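PDB 6CAF: concanavalin B from Canavalia ensiformis, which may act as a carbohydrate-binding seed protein, built on the fold of family 18 glycosyl hydrolases and resembling plant chitinases. Local coordinates for residues 117-128 / 163-174. Sequence-based numbering, arbitrary orientation.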
loop_
_atom_site.group_PDB
_atom_site.type_symbol
_atom_site.label_atom_id
_atom_site.label_comp_id
_atom_site.label_asym_id
_atom_site.label_seq_id
_atom_site.Cartn_x
_atom_site.Cartn_y
_atom_site.Cartn_z
ATOM N N ALA A 117 -16.167 -0.847 6.758
ATOM C CA ALA A 117 -15.893 -0.353 8.080
ATOM C C ALA A 117 -17.155 -0.266 8.952
ATOM O O ALA A 117 -17.048 -0.058 10.166
ATOM C CB ALA A 117 -15.190 0.982 7.997
ATOM N N CYS A 118 -18.319 -0.429 8.312
ATOM C CA CYS A 118 -19.625 -0.680 8.964
ATOM C C CYS A 118 -20.256 0.502 9.671
ATOM O O CYS A 118 -21.377 0.897 9.343
ATOM C CB CYS A 118 -19.495 -1.876 9.975
ATOM S SG CYS A 118 -20.924 -2.127 11.079
ATOM N N SER A 119 -19.607 0.966 10.728
ATOM C CA SER A 119 -20.199 1.956 11.618
ATOM C C SER A 119 -19.106 2.588 12.459
ATOM O O SER A 119 -17.969 2.078 12.539
ATOM C CB SER A 119 -21.219 1.314 12.553
ATOM O OG SER A 119 -20.560 0.443 13.460
ATOM N N ALA A 120 -19.455 3.648 13.167
ATOM C CA ALA A 120 -18.489 4.262 14.040
ATOM C C ALA A 120 -18.037 3.273 15.130
ATOM O O ALA A 120 -16.870 3.243 15.533
ATOM C CB ALA A 120 -19.072 5.526 14.661
ATOM N N ASP A 121 -18.963 2.453 15.609
ATOM C CA ASP A 121 -18.643 1.513 16.668
ATOM C C ASP A 121 -17.760 0.382 16.154
ATOM O O ASP A 121 -16.772 0.005 16.813
ATOM C CB ASP A 121 -19.897 0.950 17.319
ATOM C CG ASP A 121 -20.687 1.997 18.063
ATOM O OD1 ASP A 121 -20.193 3.120 18.318
ATOM O OD2 ASP A 121 -21.834 1.673 18.428
ATOM N N TYR A 122 -18.105 -0.165 14.991
ATOM C CA TYR A 122 -17.284 -1.232 14.456
ATOM C C TYR A 122 -15.899 -0.721 14.079
ATOM O O TYR A 122 -14.911 -1.445 14.163
ATOM C CB TYR A 122 -17.929 -1.914 13.267
ATOM C CG TYR A 122 -17.173 -3.134 12.782
ATOM C CD1 TYR A 122 -17.204 -4.319 13.477
ATOM C CD2 TYR A 122 -16.406 -3.075 11.623
ATOM C CE1 TYR A 122 -16.511 -5.431 13.033
ATOM C CE2 TYR A 122 -15.706 -4.177 11.176
ATOM C CZ TYR A 122 -15.776 -5.349 11.882
ATOM O OH TYR A 122 -15.122 -6.452 11.370
ATOM N N ALA A 123 -15.826 0.528 13.635
ATOM C CA ALA A 123 -14.518 1.089 13.327
ATOM C C ALA A 123 -13.604 1.026 14.537
ATOM O O ALA A 123 -12.410 0.765 14.390
ATOM C CB ALA A 123 -14.669 2.522 12.829
ATOM N N LYS A 124 -14.140 1.300 15.733
ATOM C CA LYS A 124 -13.332 1.143 16.940
ATOM C C LYS A 124 -12.993 -0.321 17.215
ATOM O O LYS A 124 -11.831 -0.665 17.490
ATOM C CB LYS A 124 -14.035 1.788 18.134
ATOM C CG LYS A 124 -13.348 1.598 19.469
ATOM C CD LYS A 124 -11.923 2.111 19.453
ATOM C CE LYS A 124 -11.332 2.074 20.850
ATOM N NZ LYS A 124 -9.883 2.399 20.829
ATOM N N ASP A 125 -13.972 -1.204 17.099
ATOM C CA ASP A 125 -13.736 -2.630 17.314
ATOM C C ASP A 125 -12.620 -3.115 16.358
ATOM O O ASP A 125 -11.715 -3.864 16.749
ATOM C CB ASP A 125 -14.990 -3.466 17.003
ATOM C CG ASP A 125 -16.130 -3.315 17.959
ATOM O OD1 ASP A 125 -15.958 -2.791 19.055
ATOM O OD2 ASP A 125 -17.221 -3.807 17.580
ATOM N N LEU A 126 -12.707 -2.742 15.085
ATOM C CA LEU A 126 -11.750 -3.186 14.097
ATOM C C LEU A 126 -10.375 -2.578 14.361
ATOM O O LEU A 126 -9.354 -3.262 14.216
ATOM C CB LEU A 126 -12.263 -2.852 12.690
ATOM C CG LEU A 126 -11.410 -3.352 11.537
ATOM C CD1 LEU A 126 -11.277 -4.854 11.522
ATOM C CD2 LEU A 126 -11.941 -2.842 10.206
ATOM N N ALA A 127 -10.326 -1.292 14.705
ATOM C CA ALA A 127 -9.037 -0.705 15.025
ATOM C C ALA A 127 -8.373 -1.441 16.182
ATOM O O ALA A 127 -7.168 -1.711 16.157
ATOM C CB ALA A 127 -9.229 0.766 15.356
ATOM N N GLU A 128 -9.147 -1.761 17.209
ATOM C CA GLU A 128 -8.625 -2.507 18.340
ATOM C C GLU A 128 -8.154 -3.889 17.926
ATOM O O GLU A 128 -7.098 -4.353 18.356
ATOM C CB GLU A 128 -9.673 -2.610 19.454
ATOM C CG GLU A 128 -9.871 -1.291 20.211
ATOM C CD GLU A 128 -8.711 -0.939 21.115
ATOM O OE1 GLU A 128 -8.188 -1.873 21.808
ATOM O OE2 GLU A 128 -8.339 0.244 21.236
ATOM N N ASN A 163 -17.334 5.516 7.006
ATOM C CA ASN A 163 -16.633 4.967 8.151
ATOM C C ASN A 163 -15.154 4.633 7.954
ATOM O O ASN A 163 -14.505 4.251 8.904
ATOM C CB ASN A 163 -17.390 3.788 8.760
ATOM C CG ASN A 163 -18.728 4.221 9.299
ATOM O OD1 ASN A 163 -18.781 5.054 10.194
ATOM N ND2 ASN A 163 -19.799 3.743 8.700
ATOM N N TRP A 164 -14.599 4.865 6.761
ATOM C CA TRP A 164 -13.152 4.704 6.596
ATOM C C TRP A 164 -12.401 5.797 7.341
ATOM O O TRP A 164 -11.316 5.559 7.897
ATOM C CB TRP A 164 -12.778 4.688 5.096
ATOM C CG TRP A 164 -13.447 3.563 4.396
ATOM C CD1 TRP A 164 -14.465 3.656 3.514
ATOM C CD2 TRP A 164 -13.232 2.171 4.623
ATOM N NE1 TRP A 164 -14.897 2.415 3.175
ATOM C CE2 TRP A 164 -14.166 1.480 3.858
ATOM C CE3 TRP A 164 -12.331 1.432 5.422
ATOM C CZ2 TRP A 164 -14.222 0.084 3.841
ATOM C CZ3 TRP A 164 -12.388 0.075 5.406
ATOM C CH2 TRP A 164 -13.337 -0.585 4.627
ATOM N N ASP A 165 -12.972 6.999 7.363
ATOM C CA ASP A 165 -12.452 8.051 8.194
ATOM C C ASP A 165 -12.486 7.671 9.657
ATOM O O ASP A 165 -11.502 7.876 10.367
ATOM C CB ASP A 165 -13.121 9.424 7.933
ATOM C CG ASP A 165 -14.624 9.419 8.063
ATOM O OD1 ASP A 165 -15.286 8.367 8.142
ATOM O OD2 ASP A 165 -15.164 10.540 8.049
ATOM N N ASN A 166 -13.562 7.076 10.120
ATOM C CA ASN A 166 -13.633 6.651 11.507
ATOM C C ASN A 166 -12.589 5.568 11.822
ATOM O O ASN A 166 -11.963 5.598 12.874
ATOM C CB ASN A 166 -15.052 6.173 11.841
ATOM C CG ASN A 166 -16.038 7.311 11.871
ATOM O OD1 ASN A 166 -15.688 8.411 12.323
ATOM N ND2 ASN A 166 -17.266 7.071 11.384
ATOM N N LEU A 167 -12.404 4.620 10.911
ATOM C CA LEU A 167 -11.405 3.573 11.144
ATOM C C LEU A 167 -10.025 4.190 11.301
ATOM O O LEU A 167 -9.231 3.831 12.197
ATOM C CB LEU A 167 -11.452 2.558 10.016
ATOM C CG LEU A 167 -10.433 1.426 10.127
ATOM C CD1 LEU A 167 -10.556 0.627 11.399
ATOM C CD2 LEU A 167 -10.520 0.510 8.909
ATOM N N LEU A 168 -9.694 5.095 10.379
ATOM C CA LEU A 168 -8.432 5.783 10.443
ATOM C C LEU A 168 -8.283 6.575 11.747
ATOM O O LEU A 168 -7.231 6.504 12.404
ATOM C CB LEU A 168 -8.300 6.710 9.236
ATOM C CG LEU A 168 -7.046 7.555 9.216
ATOM C CD1 LEU A 168 -5.778 6.718 9.243
ATOM C CD2 LEU A 168 -7.094 8.485 8.004
ATOM N N GLU A 169 -9.330 7.320 12.128
ATOM C CA GLU A 169 -9.324 8.080 13.361
ATOM C C GLU A 169 -9.055 7.189 14.567
ATOM O O GLU A 169 -8.275 7.531 15.466
ATOM C CB GLU A 169 -10.672 8.758 13.527
ATOM C CG GLU A 169 -10.834 9.489 14.850
ATOM C CD GLU A 169 -9.914 10.672 14.997
ATOM O OE1 GLU A 169 -9.613 11.279 13.961
ATOM O OE2 GLU A 169 -9.526 10.994 16.141
ATOM N N GLU A 170 -9.721 6.045 14.602
ATOM C CA GLU A 170 -9.570 5.164 15.738
ATOM C C GLU A 170 -8.167 4.557 15.813
ATOM O O GLU A 170 -7.582 4.434 16.890
ATOM C CB GLU A 170 -10.655 4.077 15.762
ATOM C CG GLU A 170 -12.068 4.620 15.900
ATOM C CD GLU A 170 -12.427 5.409 17.138
ATOM O OE1 GLU A 170 -11.633 5.511 18.081
ATOM O OE2 GLU A 170 -13.573 5.933 17.150
ATOM N N LEU A 171 -7.610 4.189 14.656
ATOM C CA LEU A 171 -6.242 3.705 14.640
ATOM C C LEU A 171 -5.262 4.807 15.067
ATOM O O LEU A 171 -4.315 4.546 15.813
ATOM C CB LEU A 171 -5.870 3.157 13.258
ATOM C CG LEU A 171 -6.413 1.799 12.941
ATOM C CD1 LEU A 171 -6.328 1.527 11.444
ATOM C CD2 LEU A 171 -5.690 0.713 13.707
ATOM N N TYR A 172 -5.491 6.010 14.567
ATOM C CA TYR A 172 -4.646 7.114 14.911
ATOM C C TYR A 172 -4.657 7.399 16.425
ATOM O O TYR A 172 -3.632 7.648 17.053
ATOM C CB TYR A 172 -5.098 8.341 14.129
ATOM C CG TYR A 172 -4.113 9.436 14.329
ATOM C CD1 TYR A 172 -2.922 9.471 13.582
ATOM C CD2 TYR A 172 -4.319 10.373 15.226
ATOM C CE1 TYR A 172 -1.970 10.432 13.801
ATOM C CE2 TYR A 172 -3.370 11.383 15.466
ATOM C CZ TYR A 172 -2.208 11.396 14.730
ATOM O OH TYR A 172 -1.215 12.328 14.892
ATOM N N GLN A 173 -5.836 7.302 17.023
ATOM C CA GLN A 173 -5.950 7.535 18.454
ATOM C C GLN A 173 -5.228 6.455 19.257
ATOM O O GLN A 173 -4.582 6.750 20.265
ATOM C CB GLN A 173 -7.414 7.660 18.879
ATOM C CG GLN A 173 -8.089 8.928 18.376
ATOM C CD GLN A 173 -7.430 10.178 18.906
ATOM O OE1 GLN A 173 -6.965 10.198 20.044
ATOM N NE2 GLN A 173 -7.368 11.221 18.083
ATOM N N ILE A 174 -5.325 5.212 18.824
ATOM C CA ILE A 174 -4.640 4.100 19.474
ATOM C C ILE A 174 -3.122 4.351 19.434
ATOM O O ILE A 174 -2.412 4.037 20.394
ATOM C CB ILE A 174 -5.039 2.738 18.824
ATOM C CG1 ILE A 174 -6.445 2.338 19.237
ATOM C CG2 ILE A 174 -4.038 1.643 19.199
ATOM C CD1 ILE A 174 -7.027 1.245 18.335
HETATM O O HOH W 1 -15.497 5.674 15.284
HETATM O O HOH W 2 -9.336 4.518 19.085
#
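N163 lays its side chain along the turn 117-119: CB rests on A117 CB at 3.6 Å, and the amide lies against the backbone of C118 and S119. Its OD1 accepts N166 ND2 (2.8 Å) on an in-plane lone pair, which, in the N166 conformer given, helps to orient the N163 amide. Cutting N163 back to an alanine would probably open a gap beside C118 and S119 and cost N166 ND2 this acceptor. W164 swings its indole back under A117, whose CB stands over the six-membered ring, 3.9 Å from its centroid, in a CH-pi contact. L167 holds CG beside its carbonyl carbon (chi1 179°), which carries both methyls toward 120-128: CD1 to A123 O, CD2 to L126 CD2 (3.9 Å). E170 packs CB on A127 CB (3.6 Å); its side chain crosses K124's at about a right angle, too far from NZ for a salt bridge, and binds two waters: one bridges OE2 to A120 O, the other links OE1 and E170 O to K124 NZ. That ammonium salt-bridges E128 OE2 (2.7 Å). L171 and I174, with L167 and E170, surround A127, a knob in their hole. The axes of 120-128 and 164-174 approach to 8.2 Å, crossing at -43°. With L126 against strand 55-64 and L167 against 150-154, these are side-by-side outer helices of the family 18 TIM barrel.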